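Local coordinates for protein hydrogenase maturation protease HycI (Thermococcus kodakarensis KOD1, PDB 5ZBY) that probably acts as the endopeptidase that clips the C-terminal extension from the large subunit of a [NiFe] hydrogenase during its maturation, at residues H101-L105 against R106-S110; D26-F29 against G30-V33. All coordinates share one frame; numbering follows the deposited sequence.

Overall arrangement
Two helix starts are described, each on a continuous run of chain, and they stand on separate helices packed on the mixed five-stranded sheet. Interaction 2 comes first in sequence, where the loop after strand 14-18 turns through residues 26-29 into helix 29-40; interaction 1 follows much later, where the loop after strand 85-88 enters helix 105-116. Their centres lie about 18 Å apart and their nearest atoms about 9 Å, without touching. The side chains of Leu-105 and Asp-27 each come within about 4 Å of bound HEPES, probably from the crystallisation liquor. Interaction 2 belongs to the inner core between strand 69-75 and helix 138-156, whereas interaction 1 forms the more exposed start of a helix resting on strand 119-125.

Interaction 1. Residues H101-L105 against R106-S110; sequences HGLPL and RIVAS
The N-terminus of helix 105-116 is formed here, with Pro-104 at the N-cap position and its carbonyl turned into the first turn. Pro-104 O receives two weak hydrogen bonds, a bent one from Ile-107 N (3.1 Å, 131°) and a long but straighter one from Val-108 N (3.5 Å). The first strong i+4 bond follows, from Ala-109 N to Leu-105 O at 2.9 Å and nearly straight (175°). Beside these backbone bonds, the proline ring meets the side chain of Ile-107 at an oblique angle, CG of Pro-104 coming to 3.6 Å from CG1 of Ile-107. That branch lies beside the backbone N of Ile-107 (chi1 -55°), which turns it back toward the ring. Further out, Ile-107 CD1 sits over one face of the Arg-106 guanidinium, offset toward its rim. Leu-105 turns its side chain from the first turn toward Leu-122 of strand 119-125, and its CD1 only grazes Val-108 CB at 4.3 Å. At the next residue, Arg-106 O accepts from both Ser-110 N and Ser-110 OG, which arrive from opposite faces of its carbonyl plane; the hydroxyl stands at 2.7 Å. Leu-105 N donates to a sulfonate oxygen of a HEPES molecule, probably from the crystallisation liquor. An anion at this end would be consistent with the partial positive charge expected of a helix N-terminus.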
# COMPACT_ATOMS: atom_id res chain seq x y z
N HIS A 101 -0.74 -1.84 15.77
CA HIS A 101 -1.32 -0.53 16.05
C HIS A 101 -2.73 -0.48 15.49
O HIS A 101 -2.93 -0.54 14.27
CB HIS A 101 -0.45 0.59 15.46
N GLY A 102 -3.71 -0.27 16.36
CA GLY A 102 -5.12 -0.30 16.00
C GLY A 102 -5.67 -1.63 15.53
O GLY A 102 -5.43 -2.64 16.17
N LEU A 103 -6.41 -1.63 14.43
CA LEU A 103 -6.93 -2.82 13.79
C LEU A 103 -5.86 -3.29 12.85
O LEU A 103 -5.46 -2.57 11.98
CB LEU A 103 -8.19 -2.50 13.01
CG LEU A 103 -9.09 -3.67 12.64
CD1 LEU A 103 -9.61 -4.31 13.89
CD2 LEU A 103 -10.26 -3.19 11.83
N PRO A 104 -5.27 -4.53 13.12
CA PRO A 104 -4.19 -4.87 12.20
C PRO A 104 -4.64 -5.09 10.77
O PRO A 104 -5.74 -5.48 10.50
CB PRO A 104 -3.55 -6.10 12.79
CG PRO A 104 -4.56 -6.74 13.57
CD PRO A 104 -5.30 -5.64 14.20
N LEU A 105 -3.72 -4.81 9.88
CA LEU A 105 -3.95 -4.96 8.47
C LEU A 105 -4.24 -6.41 8.15
O LEU A 105 -4.95 -6.71 7.23
CB LEU A 105 -2.76 -4.41 7.70
CG LEU A 105 -2.91 -4.40 6.19
CD1 LEU A 105 -4.05 -3.52 5.75
CD2 LEU A 105 -1.64 -4.02 5.47
N ARG A 106 -3.65 -7.32 8.89
CA ARG A 106 -3.97 -8.74 8.68
C ARG A 106 -5.46 -9.05 8.72
O ARG A 106 -5.97 -9.87 7.93
CB ARG A 106 -3.26 -9.61 9.75
CG ARG A 106 -3.52 -11.11 9.58
CD ARG A 106 -2.62 -11.96 10.56
NE ARG A 106 -3.04 -11.76 11.93
CZ ARG A 106 -3.86 -12.55 12.61
NH1 ARG A 106 -4.37 -13.66 12.07
NH2 ARG A 106 -4.17 -12.24 13.86
N ILE A 107 -6.17 -8.45 9.65
CA ILE A 107 -7.60 -8.64 9.77
C ILE A 107 -8.35 -8.06 8.58
O ILE A 107 -9.17 -8.71 8.00
CB ILE A 107 -8.15 -7.95 11.01
CG1 ILE A 107 -7.42 -8.41 12.27
CG2 ILE A 107 -9.63 -8.17 11.13
CD1 ILE A 107 -7.35 -9.89 12.45
N VAL A 108 -7.99 -6.85 8.20
CA VAL A 108 -8.57 -6.21 7.01
C VAL A 108 -8.36 -7.07 5.77
O VAL A 108 -9.30 -7.35 5.04
CB VAL A 108 -7.98 -4.80 6.80
CG1 VAL A 108 -8.52 -4.19 5.50
CG2 VAL A 108 -8.33 -3.92 8.00
N ALA A 109 -7.12 -7.46 5.51
CA ALA A 109 -6.74 -8.26 4.36
C ALA A 109 -7.43 -9.62 4.33
O ALA A 109 -7.83 -10.09 3.27
CB ALA A 109 -5.17 -8.43 4.34
N SER A 110 -7.53 -10.27 5.50
CA SER A 110 -8.21 -11.57 5.59
C SER A 110 -9.70 -11.45 5.25
O SER A 110 -10.26 -12.29 4.56
CB SER A 110 -8.07 -12.17 7.00
OG SER A 110 -6.68 -12.38 7.31

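Interaction 2. Residues D26-F29 against G30-V33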
# COMPACT_ATOMS: atom_id res chain seq x y z
N ASP A 26 7.63 10.86 7.45
CA ASP A 26 7.76 9.78 6.45
C ASP A 26 6.54 8.87 6.42
O ASP A 26 6.42 8.06 5.48
CB ASP A 26 9.01 8.96 6.73
CG ASP A 26 10.30 9.73 6.45
OD1 ASP A 26 10.27 10.68 5.64
OD2 ASP A 26 11.35 9.29 6.94
N ASP A 27 5.66 8.93 7.42
CA ASP A 27 4.38 8.18 7.36
C ASP A 27 3.46 8.68 6.27
O ASP A 27 2.42 8.05 6.00
CB ASP A 27 3.66 8.25 8.72
CG ASP A 27 4.01 7.10 9.62
OD1 ASP A 27 4.73 6.19 9.17
OD2 ASP A 27 3.56 7.09 10.80
N ALA A 28 3.84 9.76 5.59
CA ALA A 28 3.07 10.19 4.41
C ALA A 28 3.24 9.21 3.25
O ALA A 28 2.51 9.29 2.28
CB ALA A 28 3.50 11.56 3.96
N PHE A 29 4.26 8.36 3.31
CA PHE A 29 4.63 7.54 2.13
C PHE A 29 3.45 6.97 1.32
O PHE A 29 3.35 7.22 0.12
CB PHE A 29 5.52 6.39 2.55
CG PHE A 29 5.90 5.49 1.42
CD1 PHE A 29 6.84 5.88 0.50
CD2 PHE A 29 5.31 4.25 1.31
CE1 PHE A 29 7.17 5.05 -0.58
CE2 PHE A 29 5.64 3.41 0.24
CZ PHE A 29 6.59 3.82 -0.70
N GLY A 30 2.56 6.22 1.97
CA GLY A 30 1.52 5.48 1.26
C GLY A 30 0.54 6.43 0.58
O GLY A 30 0.09 6.17 -0.53
N VAL A 31 0.22 7.54 1.26
CA VAL A 31 -0.74 8.48 0.66
C VAL A 31 -0.07 9.25 -0.48
O VAL A 31 -0.73 9.51 -1.52
CB VAL A 31 -1.36 9.42 1.70
CG1 VAL A 31 -2.06 8.59 2.73
CG2 VAL A 31 -0.33 10.30 2.33
N LEU A 32 1.24 9.46 -0.37
CA LEU A 32 1.96 10.10 -1.48
C LEU A 32 1.84 9.19 -2.69
O LEU A 32 1.55 9.67 -3.82
CB LEU A 32 3.43 10.35 -1.11
CG LEU A 32 3.65 11.45 -0.06
CD1 LEU A 32 5.10 11.53 0.35
CD2 LEU A 32 3.19 12.78 -0.60
N VAL A 33 2.02 7.89 -2.47
CA VAL A 33 2.00 6.96 -3.60
C VAL A 33 0.62 6.96 -4.24
O VAL A 33 0.51 7.08 -5.48
CB VAL A 33 2.40 5.55 -3.18
CG1 VAL A 33 2.19 4.57 -4.36
CG2 VAL A 33 3.87 5.51 -2.80
O HOH W 1 2.58 5.64 4.71
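A water held between Asp-27 O and Gly-30 N bridges the junction: it lies 2.7 Å from Asp-27 O, to which it probably donates, and takes the N-H of Gly-30 N at 2.8 Å, linking a carbonyl of the turn to an amide of the first helical turn. Just after it, Ala-28 O takes a hydrogen bond of 2.9 Å from Leu-32 N, which approaches nearly head-on to the carbonyl (C=O...N angle 169°). The next bond, Val-33 N to Phe-29 O at 3.0 Å, lies in the carbonyl plane, and together the two carry the chain from a 3-10 turn into helix 29-40. Side chains follow the same spacing. Phe-29 holds CG anti to its backbone nitrogen (chi1 178°), and its ring runs alongside the Val-33 side chain, both pointing the same way. Val-33 CG2 lies over one face of the Phe-29 ring, 4.0 Å from the centroid and displaced toward the rim, in a CH-pi contact. Ala-28 CB touches Leu-32 CD1 at 3.9 Å, a small apolar patch beside the backbone bond. In the preceding turn, Asp-26 binds Ser-137 and the backbone amides of Gly-128 and Ser-129, while Asp-27 forms a salt bridge with Arg-24. The helix start is wedged between two layers: Phe-29 and Val-33 pack both on Val-73 of strand 69-75 and on helix 138-156, at Leu-147 and Ala-144 respectively, and Leu-32 joins them on Ala-144.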